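Local coordinates for protein B-agarase (Agarivorans gilvus, PDB 5Z6P) that hydrolyses agarose as a glycoside hydrolase of family 50, probably by cleaving its beta-galactosidic linkages, at residues Y714-D719 and Y732-V737; G677-G682 and S720-R725. One frame throughout, in Å; residues are numbered along the deposited sequence.

Interactions 1 and 2 are neighbours, with their centres about 10 Å apart. Their segments alternate along the chain: 677-682, 714-719, 720-725 and 732-737. The first lies in the loop between strand 664-668 and helix 689-704. The other three belong to one long loop between strand 709-714 and helix 745-762. Segments 714-719 and 720-725 run on without a break. Interaction 1 ties this long loop to itself beside its strand, and interaction 2 ties it to the loop after the adjacent parallel strand 664-668. The two contacts also touch through His680, Tyr732 and Asn733. Together they join the loops that follow two adjacent parallel strands, probably of the family's catalytic barrel.

Interaction 1 of 2, residues Y714-D719 and Y732-V737; sequences YFQYID and YNIGFV
The carboxylate of Asp719 receives two bonds on a single oxygen. Gly735 N reaches Asp719 OD1 on its anti side at 2.8 Å, and Asn733 ND2 meets Asp719 OD1 on its syn side at 3.1 Å. Asn733 OD1 is bound in turn by Gln689. The other Asp719 oxygen is held by Tyr744, so both ends of the group are fixed. Two backbone bonds flank the Ile718-Val737 bridge: Asp719 N to Val737 O (2.9 Å, almost straight at 173°) and Val737 N to Tyr717 O (3.0 Å). Tyr714 OH gives its hydrogen to Ile734 O at 2.8 Å, approaching from above the carbonyl plane. Beside it the rings of Tyr714 and Phe736 form an edge-to-face pair, with Phe736 CE1 over the centre of the tyrosine face and the planes at 78°. Ile734 has CG1 between its backbone N and carbonyl carbon (chi1 56°), which lays CD1 against the edge of Phe715 and along Gln716 CG. A cis peptide bond joins Phe715 and Gln716 just after strand 709-714, consistent with the cis peptide ending the last barrel strand in many related glycosidases. Met747 and Ala751 of helix 745-762 and Leu305 of strand 299-305 border Phe736. Helix 413-428 packs on Tyr717 and Val737.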
# COMPACT_ATOMS: atom_id res chain seq x y z
N TYR A 714 0.74 6.62 8.50
CA TYR A 714 1.65 6.65 7.37
C TYR A 714 2.51 5.38 7.31
O TYR A 714 3.13 4.98 8.29
CB TYR A 714 2.53 7.91 7.43
CG TYR A 714 3.52 8.04 6.29
CD1 TYR A 714 4.72 7.33 6.30
CD2 TYR A 714 3.25 8.83 5.20
CE1 TYR A 714 5.61 7.42 5.26
CE2 TYR A 714 4.14 8.93 4.15
CZ TYR A 714 5.32 8.23 4.19
OH TYR A 714 6.21 8.29 3.16
N PHE A 715 2.55 4.77 6.14
CA PHE A 715 3.33 3.55 5.94
C PHE A 715 4.59 3.94 5.16
O PHE A 715 4.51 4.11 3.96
CB PHE A 715 2.50 2.49 5.19
CG PHE A 715 3.08 1.09 5.23
CD1 PHE A 715 4.20 0.77 4.48
CD2 PHE A 715 2.49 0.10 5.99
CE1 PHE A 715 4.73 -0.52 4.50
CE2 PHE A 715 3.02 -1.19 6.01
CZ PHE A 715 4.14 -1.49 5.25
N GLN A 716 5.74 4.05 5.81
CA GLN A 716 6.06 3.47 7.10
C GLN A 716 7.20 4.28 7.75
O GLN A 716 7.72 5.20 7.14
CB GLN A 716 6.49 2.00 6.94
CG GLN A 716 7.67 1.87 5.97
CD GLN A 716 8.17 0.45 5.75
OE1 GLN A 716 7.72 -0.48 6.39
NE2 GLN A 716 9.12 0.29 4.82
N TYR A 717 7.56 3.93 8.98
CA TYR A 717 8.62 4.61 9.74
C TYR A 717 9.94 4.65 8.95
O TYR A 717 10.49 5.72 8.71
CB TYR A 717 8.83 3.89 11.06
CG TYR A 717 9.79 4.50 12.06
CD1 TYR A 717 10.11 5.85 12.03
CD2 TYR A 717 10.34 3.72 13.07
CE1 TYR A 717 10.96 6.41 12.95
CE2 TYR A 717 11.20 4.26 14.00
CZ TYR A 717 11.51 5.62 13.94
OH TYR A 717 12.36 6.19 14.86
N ILE A 718 10.39 3.47 8.54
CA ILE A 718 11.72 3.26 7.96
C ILE A 718 11.66 3.03 6.45
O ILE A 718 10.79 2.29 5.99
CB ILE A 718 12.41 2.05 8.64
CG1 ILE A 718 12.44 2.24 10.16
CG2 ILE A 718 13.80 1.79 8.07
CD1 ILE A 718 12.56 0.95 10.93
N ASP A 719 12.55 3.65 5.68
CA ASP A 719 12.75 3.28 4.28
C ASP A 719 12.75 1.75 4.09
O ASP A 719 13.29 1.03 4.93
CB ASP A 719 14.10 3.85 3.78
CG ASP A 719 13.95 5.16 3.01
OD1 ASP A 719 12.81 5.57 2.73
OD2 ASP A 719 15.00 5.77 2.67
N TYR A 732 10.80 0.54 -1.74
CA TYR A 732 10.35 1.89 -2.01
C TYR A 732 11.02 2.90 -1.11
O TYR A 732 11.23 2.65 0.07
CB TYR A 732 8.83 2.03 -1.80
CG TYR A 732 7.96 0.98 -2.45
CD1 TYR A 732 8.37 0.31 -3.59
CD2 TYR A 732 6.71 0.68 -1.92
CE1 TYR A 732 7.56 -0.64 -4.18
CE2 TYR A 732 5.88 -0.26 -2.51
CZ TYR A 732 6.32 -0.92 -3.64
OH TYR A 732 5.54 -1.86 -4.25
N ASN A 733 11.28 4.08 -1.65
CA ASN A 733 11.67 5.21 -0.82
C ASN A 733 10.46 5.79 -0.10
O ASN A 733 9.96 6.82 -0.50
CB ASN A 733 12.37 6.30 -1.68
CG ASN A 733 12.57 7.61 -0.94
OD1 ASN A 733 12.33 8.68 -1.49
ND2 ASN A 733 12.96 7.53 0.32
N ILE A 734 10.00 5.14 0.96
CA ILE A 734 8.78 5.60 1.65
C ILE A 734 8.96 5.93 3.13
O ILE A 734 8.01 6.28 3.80
CB ILE A 734 7.65 4.56 1.53
CG1 ILE A 734 8.12 3.19 2.05
CG2 ILE A 734 7.18 4.50 0.10
CD1 ILE A 734 6.99 2.23 2.35
N GLY A 735 10.17 5.82 3.64
CA GLY A 735 10.37 6.04 5.05
C GLY A 735 10.35 7.49 5.50
O GLY A 735 10.59 8.41 4.72
N PHE A 736 10.05 7.66 6.78
CA PHE A 736 10.36 8.91 7.47
C PHE A 736 11.84 8.99 7.79
O PHE A 736 12.40 10.08 7.84
CB PHE A 736 9.53 9.04 8.74
CG PHE A 736 8.39 9.99 8.59
CD1 PHE A 736 7.34 9.69 7.75
CD2 PHE A 736 8.38 11.20 9.27
CE1 PHE A 736 6.29 10.57 7.58
CE2 PHE A 736 7.34 12.09 9.11
CZ PHE A 736 6.29 11.78 8.27
N VAL A 737 12.47 7.83 8.00
CA VAL A 737 13.91 7.78 8.23
C VAL A 737 14.60 6.89 7.20
O VAL A 737 14.02 5.95 6.70
CB VAL A 737 14.24 7.29 9.65
CG1 VAL A 737 13.49 8.11 10.68
CG2 VAL A 737 13.95 5.81 9.84

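Interaction 2 of 2, residues G677-G682 and S720-R725; sequences GFFHAG and SPITGR
Ile722 packs against Phe678 and Phe679 in a buried, largely apolar contact between two loops. One loop follows strand 664-668 and the other follows strand 709-714, which lie side by side and parallel in the sheet. No direct hydrogen bond links the segments. Ile722 CG1 sits over the middle of the Phe678 ring, 3.7 Å from the ring centroid and 11° off the normal, a CH-pi contact. The other branch of the isoleucine turns to the second phenylalanine. With CG2 anti to the backbone N and CG1 beside it (chi1 -66°), Ile722 CG2 comes within 3.5 Å of Phe679 CE2. One side chain thus serves both rings. The rim of Phe678 is used as well: its CE2 lies 3.2 Å from Ser720 O, near the ring plane. A single water adds a polar link. The water oxygen accepts from Phe679 N at 2.8 Å and donates to Ile722 O at 3.1 Å. The segment 720-725 is shaped by a type I beta turn from Pro721 to Gly724, closed by Gly724 N to Pro721 O at 2.9 Å. Phe679 also stacks on Tyr153 and meets Trp164 edge-to-face, both from the agarase CBM-like region. His680 touches Thr172 and Met174 of strand 168-174. The contact therefore lies where these loops meet that region. Loops packed together after adjacent parallel strands are consistent with the (beta/alpha)8 barrel of this family, in which the loops on that side surround the catalytic cleft.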
# COMPACT_ATOMS: atom_id res chain seq x y z
N GLY A 677 18.32 7.72 -4.10
CA GLY A 677 19.06 6.60 -4.64
C GLY A 677 18.33 5.28 -4.72
O GLY A 677 18.96 4.25 -4.81
N PHE A 678 17.01 5.33 -4.72
CA PHE A 678 16.16 4.14 -4.78
C PHE A 678 15.87 3.80 -6.22
O PHE A 678 16.04 4.62 -7.10
CB PHE A 678 14.85 4.38 -3.99
CG PHE A 678 14.99 4.12 -2.53
CD1 PHE A 678 15.77 4.94 -1.74
CD2 PHE A 678 14.36 3.03 -1.95
CE1 PHE A 678 15.92 4.68 -0.40
CE2 PHE A 678 14.51 2.75 -0.62
CZ PHE A 678 15.29 3.58 0.17
N PHE A 679 15.43 2.57 -6.46
CA PHE A 679 15.03 2.16 -7.79
C PHE A 679 13.51 2.23 -8.01
O PHE A 679 13.04 2.04 -9.11
CB PHE A 679 15.52 0.74 -8.08
CG PHE A 679 17.01 0.57 -7.93
CD1 PHE A 679 17.87 1.13 -8.86
CD2 PHE A 679 17.53 -0.17 -6.89
CE1 PHE A 679 19.25 0.97 -8.74
CE2 PHE A 679 18.92 -0.34 -6.76
CZ PHE A 679 19.77 0.24 -7.69
N HIS A 680 12.77 2.46 -6.94
CA HIS A 680 11.30 2.42 -6.95
C HIS A 680 10.82 3.50 -5.99
O HIS A 680 11.23 3.49 -4.85
CB HIS A 680 10.80 1.03 -6.54
CG HIS A 680 9.38 0.72 -6.93
ND1 HIS A 680 8.32 1.56 -6.64
CD2 HIS A 680 8.86 -0.35 -7.57
CE1 HIS A 680 7.21 1.01 -7.10
NE2 HIS A 680 7.50 -0.14 -7.67
N ALA A 681 9.99 4.44 -6.44
CA ALA A 681 9.48 5.49 -5.56
C ALA A 681 8.15 5.12 -4.89
O ALA A 681 7.57 5.92 -4.16
CB ALA A 681 9.32 6.80 -6.33
N GLY A 682 7.65 3.92 -5.14
CA GLY A 682 6.48 3.45 -4.43
C GLY A 682 5.16 3.65 -5.16
O GLY A 682 5.11 3.80 -6.38
N SER A 720 12.16 1.26 2.99
CA SER A 720 12.42 -0.10 2.53
C SER A 720 13.91 -0.26 2.24
O SER A 720 14.55 0.71 1.84
CB SER A 720 11.66 -0.45 1.25
OG SER A 720 10.28 -0.20 1.31
N PRO A 721 14.45 -1.49 2.37
CA PRO A 721 15.81 -1.71 1.84
C PRO A 721 15.83 -1.46 0.35
O PRO A 721 14.86 -1.78 -0.31
CB PRO A 721 16.09 -3.18 2.15
CG PRO A 721 15.12 -3.55 3.21
CD PRO A 721 13.91 -2.69 3.00
N ILE A 722 16.91 -0.88 -0.17
CA ILE A 722 16.99 -0.54 -1.60
C ILE A 722 17.00 -1.81 -2.43
O ILE A 722 16.53 -1.83 -3.57
CB ILE A 722 18.25 0.33 -1.90
CG1 ILE A 722 18.12 1.69 -1.21
CG2 ILE A 722 18.45 0.53 -3.40
CD1 ILE A 722 19.35 2.57 -1.29
N THR A 723 17.50 -2.88 -1.83
CA THR A 723 17.54 -4.20 -2.45
C THR A 723 16.27 -5.01 -2.16
O THR A 723 16.15 -6.16 -2.54
CB THR A 723 18.77 -4.99 -1.97
OG1 THR A 723 18.91 -4.78 -0.56
CG2 THR A 723 20.04 -4.51 -2.66
N GLY A 724 15.32 -4.40 -1.46
CA GLY A 724 14.06 -5.07 -1.19
C GLY A 724 13.95 -5.83 0.12
O GLY A 724 14.90 -6.48 0.58
N ARG A 725 12.77 -5.72 0.73
CA ARG A 725 12.35 -6.56 1.84
C ARG A 725 12.48 -8.01 1.46
O ARG A 725 12.00 -8.41 0.41
CB ARG A 725 10.89 -6.31 2.21
CG ARG A 725 10.67 -5.28 3.24
CD ARG A 725 9.26 -5.39 3.80
NE ARG A 725 9.10 -6.60 4.58
CZ ARG A 725 7.98 -7.30 4.69
NH1 ARG A 725 6.88 -6.92 4.04
NH2 ARG A 725 7.96 -8.39 5.45
O HOH W 1 14.97 0.62 -4.57